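Local atomic coordinates of sialidase B (Streptococcus pneumoniae serotype 4, PDB entry 4XJW), a protein that releases terminal sialic acid from oligosaccharides, glycoproteins and glycolipids, acting as an exo-sialidase of glycosyl hydrolase family 33 with intramolecular trans-sialidase activity. Residues I17-L22 and D146-G151; A48-S53 and N62-F67. The protein carries 1 engineered substitution. One frame throughout, in Å; residues are numbered along the deposited sequence.

Interaction 1 (I17-L22 and D146-G151); sequences IDISSL and DKATLG
Ile17 and Leu150 form an antiparallel hydrogen-bonded pair, Leu150 N reaching Ile17 O at 2.8 Å and Ile17 N reaching Leu150 O at 3.0 Å, and Ile19 N prolongs the ladder to Ala148 O. Beyond that point the chain turns into a short, weakly bonded helix, and a side chain takes over from the backbone: Ser20 OG accepts from Ala148 N at 3.0 Å with an N-H...O angle of 165°. Asp18 OD1 accepts from Ser20 N at 3.0 Å, the donor lying above the carboxylate plane, which closes an Asx turn and probably helps to hold Ser20 against Ala148. Lys147 NZ forms a salt bridge with Asp18 OD2 at 3.1 Å, also approaching from above the carboxylate plane, and the two side chains cross at about a right angle. On the apolar side, Ile19 CG1 lies 3.8 Å from Ala148 CB, while Ile19 CD1 meets CG and CD2 of Leu150. Strand 17-18 is an outermost strand of its antiparallel sheet, and 147-150 separates it from strand 46-53; Leu150 continues inward onto Ile167 and Ile170 of strand 166-173, and Ile19 onto Phe5 of strand 5-13.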
ATOM      1  N   ILE A  17       4.426 -34.007  16.715  1.00 22.41           N
ATOM      2  CA  ILE A  17       3.383 -34.610  17.528  1.00 20.58           C
ATOM      3  C   ILE A  17       2.511 -35.455  16.603  1.00 26.60           C
ATOM      4  O   ILE A  17       1.978 -34.942  15.620  1.00 21.06           O
ATOM      5  CB  ILE A  17       2.541 -33.529  18.223  1.00 20.62           C
ATOM      6  CG1 ILE A  17       3.413 -32.732  19.198  1.00 23.85           C
ATOM      7  CG2 ILE A  17       1.338 -34.148  18.935  1.00 24.91           C
ATOM      8  CD1 ILE A  17       2.802 -31.433  19.679  1.00 24.61           C
ATOM      9  N   ASP A  18       2.405 -36.750  16.902  1.00 19.65           N
ATOM     10  CA  ASP A  18       1.613 -37.685  16.111  1.00 18.93           C
ATOM     11  C   ASP A  18       0.160 -37.602  16.551  1.00 21.25           C
ATOM     12  O   ASP A  18      -0.136 -37.751  17.738  1.00 22.66           O
ATOM     13  CB  ASP A  18       2.130 -39.117  16.332  1.00 23.72           C
ATOM     14  CG  ASP A  18       1.636 -40.097  15.276  1.00 29.47           C
ATOM     15  OD1 ASP A  18       0.797 -39.705  14.443  1.00 25.63           O
ATOM     16  OD2 ASP A  18       2.086 -41.267  15.283  1.00 33.50           O
ATOM     17  N   ILE A  19      -0.743 -37.346  15.606  1.00 22.02           N
ATOM     18  CA  ILE A  19      -2.179 -37.365  15.884  1.00 20.06           C
ATOM     19  C   ILE A  19      -2.900 -38.360  14.967  1.00 20.99           C
ATOM     20  O   ILE A  19      -4.103 -38.240  14.710  1.00 22.55           O
ATOM     21  CB  ILE A  19      -2.821 -35.950  15.769  1.00 22.12           C
ATOM     22  CG1 ILE A  19      -2.625 -35.379  14.357  1.00 21.54           C
ATOM     23  CG2 ILE A  19      -2.235 -35.006  16.808  1.00 17.85           C
ATOM     24  CD1 ILE A  19      -3.238 -33.994  14.165  1.00 20.53           C
ATOM     25  N   SER A  20      -2.149 -39.350  14.486  1.00 20.53           N
ATOM     26  CA  SER A  20      -2.658 -40.334  13.533  1.00 20.79           C
ATOM     27  C   SER A  20      -3.907 -41.074  14.008  1.00 24.78           C
ATOM     28  O   SER A  20      -4.887 -41.179  13.271  1.00 27.62           O
ATOM     29  CB  SER A  20      -1.568 -41.343  13.167  1.00 22.64           C
ATOM     30  OG  SER A  20      -0.484 -40.714  12.518  1.00 23.61           O
ATOM     31  N   SER A  21      -3.872 -41.585  15.235  1.00 26.26           N
ATOM     32  CA  SER A  21      -4.972 -42.393  15.752  1.00 30.05           C
ATOM     33  C   SER A  21      -6.264 -41.588  15.886  1.00 32.12           C
ATOM     34  O   SER A  21      -7.364 -42.142  15.820  1.00 34.05           O
ATOM     35  CB  SER A  21      -4.601 -43.008  17.102  1.00 31.43           C
ATOM     36  OG  SER A  21      -4.332 -42.010  18.063  1.00 38.27           O
ATOM     37  N   LEU A  22      -6.120 -40.278  16.065  1.00 30.15           N
ATOM     38  CA  LEU A  22      -7.258 -39.397  16.303  1.00 32.90           C
ATOM     39  C   LEU A  22      -7.892 -38.886  15.011  1.00 28.09           C
ATOM     40  O   LEU A  22      -8.944 -38.248  15.040  1.00 33.29           O
ATOM     41  CB  LEU A  22      -6.819 -38.217  17.167  1.00 30.28           C
ATOM     42  CG  LEU A  22      -6.360 -38.591  18.569  1.00 35.34           C
ATOM     43  CD1 LEU A  22      -5.702 -37.401  19.259  1.00 34.95           C
ATOM     44  CD2 LEU A  22      -7.542 -39.108  19.374  1.00 34.28           C
ATOM     45  N   ASP A 146      -0.446 -42.632   5.980  1.00 20.52           N
ATOM     46  CA  ASP A 146      -0.503 -43.400   7.220  1.00 20.90           C
ATOM     47  C   ASP A 146      -0.093 -42.599   8.454  1.00 22.64           C
ATOM     48  O   ASP A 146      -0.001 -43.147   9.551  1.00 23.94           O
ATOM     49  CB  ASP A 146       0.344 -44.684   7.111  1.00 20.84           C
ATOM     50  CG  ASP A 146       1.817 -44.416   6.796  1.00 25.19           C
ATOM     51  OD1 ASP A 146       2.342 -43.321   7.094  1.00 21.44           O
ATOM     52  OD2 ASP A 146       2.471 -45.336   6.252  1.00 32.93           O
ATOM     53  N   LYS A 147       0.138 -41.300   8.282  1.00 18.51           N
ATOM     54  CA  LYS A 147       0.564 -40.456   9.393  1.00 22.07           C
ATOM     55  C   LYS A 147      -0.070 -39.079   9.319  1.00 15.52           C
ATOM     56  O   LYS A 147      -0.117 -38.477   8.244  1.00 18.96           O
ATOM     57  CB  LYS A 147       2.074 -40.271   9.374  1.00 20.32           C
ATOM     58  CG  LYS A 147       2.870 -41.478   9.796  1.00 17.10           C
ATOM     59  CD  LYS A 147       2.731 -41.734  11.280  1.00 25.10           C
ATOM     60  CE  LYS A 147       3.769 -42.747  11.743  1.00 31.37           C
ATOM     61  NZ  LYS A 147       3.639 -43.027  13.197  1.00 31.49           N
ATOM     62  N   ALA A 148      -0.555 -38.593  10.462  1.00 17.13           N
ATOM     63  CA  ALA A 148      -0.998 -37.207  10.604  1.00 19.61           C
ATOM     64  C   ALA A 148      -0.125 -36.561  11.672  1.00 18.64           C
ATOM     65  O   ALA A 148       0.045 -37.117  12.760  1.00 20.19           O
ATOM     66  CB  ALA A 148      -2.465 -37.148  10.991  1.00 19.79           C
ATOM     67  N   THR A 149       0.440 -35.397  11.367  1.00 17.35           N
ATOM     68  CA  THR A 149       1.488 -34.835  12.200  1.00 16.72           C
ATOM     69  C   THR A 149       1.288 -33.347  12.455  1.00 21.80           C
ATOM     70  O   THR A 149       0.849 -32.612  11.567  1.00 20.44           O
ATOM     71  CB  THR A 149       2.854 -35.036  11.529  1.00 21.56           C
ATOM     72  OG1 THR A 149       2.969 -36.393  11.089  1.00 25.67           O
ATOM     73  CG2 THR A 149       3.995 -34.723  12.492  1.00 23.55           C
ATOM     74  N   LEU A 150       1.599 -32.910  13.674  1.00 15.94           N
ATOM     75  CA  LEU A 150       1.706 -31.480  13.965  1.00 18.09           C
ATOM     76  C   LEU A 150       3.165 -31.073  14.153  1.00 17.67           C
ATOM     77  O   LEU A 150       3.936 -31.783  14.803  1.00 20.65           O
ATOM     78  CB  LEU A 150       0.914 -31.129  15.220  1.00 17.27           C
ATOM     79  CG  LEU A 150      -0.558 -31.495  15.181  1.00 16.76           C
ATOM     80  CD1 LEU A 150      -1.208 -31.172  16.517  1.00 19.81           C
ATOM     81  CD2 LEU A 150      -1.252 -30.751  14.037  1.00 16.68           C
ATOM     82  N   GLY A 151       3.547 -29.929  13.592  1.00 15.61           N
ATOM     83  CA  GLY A 151       4.882 -29.394  13.787  1.00 15.92           C
ATOM     84  C   GLY A 151       6.007 -30.082  13.021  1.00 15.03           C
ATOM     85  O   GLY A 151       7.178 -29.867  13.339  1.00 17.69           O
TER

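Interaction 2 (A48-S53 and N62-F67)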
ATOM      1  N   ALA A  48       6.751 -26.900   8.946  1.00 15.28           N
ATOM      2  CA  ALA A  48       5.408 -27.418   8.714  1.00 16.59           C
ATOM      3  C   ALA A  48       4.576 -27.304   9.983  1.00 17.11           C
ATOM      4  O   ALA A  48       5.038 -27.658  11.074  1.00 18.28           O
ATOM      5  CB  ALA A  48       5.463 -28.879   8.239  1.00 14.19           C
ATOM      6  N   LEU A  49       3.352 -26.802   9.846  1.00 15.08           N
ATOM      7  CA  LEU A  49       2.442 -26.733  10.971  1.00 16.06           C
ATOM      8  C   LEU A  49       1.628 -28.025  11.069  1.00 16.32           C
ATOM      9  O   LEU A  49       1.351 -28.521  12.165  1.00 16.23           O
ATOM     10  CB  LEU A  49       1.518 -25.521  10.827  1.00 16.08           C
ATOM     11  CG  LEU A  49       2.259 -24.181  10.825  1.00 18.31           C
ATOM     12  CD1 LEU A  49       1.317 -23.017  10.563  1.00 20.51           C
ATOM     13  CD2 LEU A  49       3.019 -23.974  12.130  1.00 20.13           C
ATOM     14  N   PHE A  50       1.265 -28.572   9.914  1.00 15.07           N
ATOM     15  CA  PHE A  50       0.410 -29.749   9.828  1.00 13.87           C
ATOM     16  C   PHE A  50       0.857 -30.570   8.642  1.00 17.93           C
ATOM     17  O   PHE A  50       1.146 -30.019   7.577  1.00 16.87           O
ATOM     18  CB  PHE A  50      -1.057 -29.316   9.659  1.00 14.84           C
ATOM     19  CG  PHE A  50      -2.005 -30.446   9.351  1.00 21.12           C
ATOM     20  CD1 PHE A  50      -2.551 -31.213  10.373  1.00 25.34           C
ATOM     21  CD2 PHE A  50      -2.363 -30.727   8.038  1.00 20.27           C
ATOM     22  CE1 PHE A  50      -3.432 -32.250  10.088  1.00 27.96           C
ATOM     23  CE2 PHE A  50      -3.246 -31.759   7.747  1.00 27.59           C
ATOM     24  CZ  PHE A  50      -3.779 -32.520   8.773  1.00 25.32           C
ATOM     25  N   GLY A  51       0.929 -31.885   8.834  1.00 17.64           N
ATOM     26  CA  GLY A  51       1.303 -32.801   7.773  1.00 18.68           C
ATOM     27  C   GLY A  51       0.438 -34.050   7.746  1.00 17.78           C
ATOM     28  O   GLY A  51       0.030 -34.573   8.791  1.00 21.41           O
ATOM     29  N   LEU A  52       0.125 -34.499   6.538  1.00 14.66           N
ATOM     30  CA  LEU A  52      -0.509 -35.792   6.310  1.00 14.66           C
ATOM     31  C   LEU A  52       0.376 -36.519   5.316  1.00 15.72           C
ATOM     32  O   LEU A  52       0.519 -36.069   4.176  1.00 18.72           O
ATOM     33  CB  LEU A  52      -1.889 -35.625   5.684  1.00 18.75           C
ATOM     34  CG  LEU A  52      -3.039 -35.127   6.546  1.00 25.14           C
ATOM     35  CD1 LEU A  52      -4.230 -34.814   5.660  1.00 25.90           C
ATOM     36  CD2 LEU A  52      -3.402 -36.172   7.587  1.00 24.79           C
ATOM     37  N   SER A  53       0.978 -37.635   5.709  1.00 16.08           N
ATOM     38  CA  SER A  53       1.941 -38.244   4.804  1.00 17.15           C
ATOM     39  C   SER A  53       1.882 -39.757   4.728  1.00 17.54           C
ATOM     40  O   SER A  53       1.459 -40.423   5.666  1.00 17.85           O
ATOM     41  CB  SER A  53       3.361 -37.853   5.216  1.00 16.63           C
ATOM     42  OG  SER A  53       3.689 -38.444   6.461  1.00 18.56           O
ATOM     43  N   ASN A  62       4.968 -38.350  -1.108  1.00 13.23           N
ATOM     44  CA  ASN A  62       3.545 -38.551  -0.964  1.00 14.87           C
ATOM     45  C   ASN A  62       3.088 -37.912   0.333  1.00 16.65           C
ATOM     46  O   ASN A  62       3.054 -38.571   1.377  1.00 17.32           O
ATOM     47  CB  ASN A  62       3.198 -40.043  -0.929  1.00 17.40           C
ATOM     48  CG  ASN A  62       3.174 -40.679  -2.303  1.00 17.00           C
ATOM     49  OD1 ASN A  62       3.916 -40.285  -3.206  1.00 17.37           O
ATOM     50  ND2 ASN A  62       2.311 -41.683  -2.469  1.00 18.04           N
ATOM     51  N   TYR A  63       2.746 -36.624   0.277  1.00 13.22           N
ATOM     52  CA  TYR A  63       2.287 -35.924   1.473  1.00 16.22           C
ATOM     53  C   TYR A  63       1.560 -34.631   1.170  1.00 15.80           C
ATOM     54  O   TYR A  63       1.687 -34.063   0.081  1.00 14.83           O
ATOM     55  CB  TYR A  63       3.439 -35.633   2.441  1.00 15.95           C
ATOM     56  CG  TYR A  63       4.472 -34.648   1.936  1.00 11.82           C
ATOM     57  CD1 TYR A  63       5.579 -35.087   1.224  1.00 16.22           C
ATOM     58  CD2 TYR A  63       4.356 -33.283   2.192  1.00 14.91           C
ATOM     59  CE1 TYR A  63       6.526 -34.210   0.776  1.00 13.33           C
ATOM     60  CE2 TYR A  63       5.318 -32.389   1.733  1.00 14.62           C
ATOM     61  CZ  TYR A  63       6.400 -32.864   1.027  1.00 16.67           C
ATOM     62  OH  TYR A  63       7.365 -31.999   0.561  1.00 17.97           O
ATOM     63  N   PHE A  64       0.792 -34.203   2.166  1.00 13.59           N
ATOM     64  CA  PHE A  64       0.175 -32.891   2.214  1.00 14.49           C
ATOM     65  C   PHE A  64       0.773 -32.151   3.394  1.00 14.18           C
ATOM     66  O   PHE A  64       0.982 -32.729   4.464  1.00 16.66           O
ATOM     67  CB  PHE A  64      -1.323 -33.027   2.418  1.00 13.75           C
ATOM     68  CG  PHE A  64      -2.003 -31.735   2.803  1.00 13.56           C
ATOM     69  CD1 PHE A  64      -2.114 -30.703   1.884  1.00 13.83           C
ATOM     70  CD2 PHE A  64      -2.533 -31.562   4.075  1.00 13.90           C
ATOM     71  CE1 PHE A  64      -2.746 -29.516   2.222  1.00 13.05           C
ATOM     72  CE2 PHE A  64      -3.166 -30.374   4.427  1.00 14.67           C
ATOM     73  CZ  PHE A  64      -3.260 -29.350   3.501  1.00 14.72           C
ATOM     74  N   SER A  65       1.048 -30.869   3.215  1.00 12.70           N
ATOM     75  CA  SER A  65       1.556 -30.082   4.323  1.00 13.10           C
ATOM     76  C   SER A  65       1.023 -28.665   4.256  1.00 13.28           C
ATOM     77  O   SER A  65       0.769 -28.145   3.165  1.00 14.17           O
ATOM     78  CB  SER A  65       3.081 -30.054   4.309  1.00 14.12           C
ATOM     79  OG  SER A  65       3.558 -29.222   3.261  1.00 18.84           O
ATOM     80  N   ILE A  66       0.809 -28.074   5.431  1.00 11.45           N
ATOM     81  CA  ILE A  66       0.621 -26.636   5.562  1.00 11.08           C
ATOM     82  C   ILE A  66       1.907 -26.103   6.189  1.00 13.79           C
ATOM     83  O   ILE A  66       2.274 -26.502   7.297  1.00 13.60           O
ATOM     84  CB  ILE A  66      -0.588 -26.294   6.450  1.00 10.05           C
ATOM     85  CG1 ILE A  66      -1.885 -26.794   5.815  1.00 11.51           C
ATOM     86  CG2 ILE A  66      -0.655 -24.789   6.693  1.00 13.65           C
ATOM     87  CD1 ILE A  66      -3.086 -26.817   6.787  1.00 13.16           C
ATOM     88  N   PHE A  67       2.609 -25.224   5.482  1.00 11.83           N
ATOM     89  CA  PHE A  67       3.894 -24.725   5.983  1.00 12.15           C
ATOM     90  C   PHE A  67       3.934 -23.204   6.074  1.00  9.97           C
ATOM     91  O   PHE A  67       3.075 -22.507   5.509  1.00 10.18           O
ATOM     92  CB  PHE A  67       5.065 -25.223   5.120  1.00 13.93           C
ATOM     93  CG  PHE A  67       5.083 -24.647   3.723  1.00 15.70           C
ATOM     94  CD1 PHE A  67       5.762 -23.463   3.452  1.00 13.97           C
ATOM     95  CD2 PHE A  67       4.408 -25.286   2.686  1.00 11.42           C
ATOM     96  CE1 PHE A  67       5.765 -22.921   2.175  1.00 12.09           C
ATOM     97  CE2 PHE A  67       4.416 -24.760   1.400  1.00 13.50           C
ATOM     98  CZ  PHE A  67       5.094 -23.564   1.146  1.00 13.60           C
TER
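Phe50 and Phe64 meet rim to rim on one face of an antiparallel hairpin, with Phe50 CE2 3.6 Å from Phe64 CE2. Their ring planes stand at 66° and their centroids 6.0 Å apart; each ring receives the other's CE2 at its edge, near its own plane, and neither lies over the other's face. Two aliphatic tips flank this aromatic pair: Leu52 CD1 approaches Phe64 CD2 at 4.0 Å, and Ile66 CD1 lies 4.2 Å from Phe50 CD2. On the other face, Ser53 and Tyr63 are directly paired and touch through their CB atoms at 3.6 Å. Tyr63 CG sits between the backbone N and the carbonyl carbon (chi1 67°); CB stays beside Ser53 while the ring extends beyond segment 48-53, its OH bonding to Glu77 and Arg79. Gly51, opposite Ser65, brings its CA to 3.3 Å from Phe64 O in a CA-H...O contact. Paired backbone bonds join Leu52 with Phe64, whereas a classic bulge occurs where Leu49 and Phe50 both face Ile66. There Ile66 O accepts a 2.8 Å bond from Leu49 N and a weak one from Phe50 N, and the chain turns a corner at Leu49. Phe50, Leu52, Phe64 and Ile66 thus form a wholly apolar face, which Phe64 extends to Phe110 and Ile66 to Val34, consistent with the interior of a two-sheet sandwich. The face of Ser53, Ser65 and Tyr63, which also carries Ala48 and Phe67, is mixed, with Ser53 OG bonded to Asn154 O and the Tyr63 hydroxyl held by charged partners.

In the fold
The two contacts have centres about 10 Å apart and belong to the same six-stranded antiparallel sheet, within the concanavalin-like N-terminal sialidase domain. Its strand order is 17-18, 147-150, 46-53, 63-69, 74-80, 85-91. Strands 147-150 and 46-53 are neighbours, joined by probable hydrogen bonds from Thr149 N to Gly51 O and from Ser53 N to Lys147 O. Along the chain, interaction 2 is a local hairpin contact lying wholly between the segments of interaction 1, which are 124 residues apart. Interaction 1 therefore brings early and late parts of the domain together at one sheet edge. Packing of Ala148 CB on Leu52 CD2 continues the apolar layer. Both contacts lie away from the annotated catalytic residues.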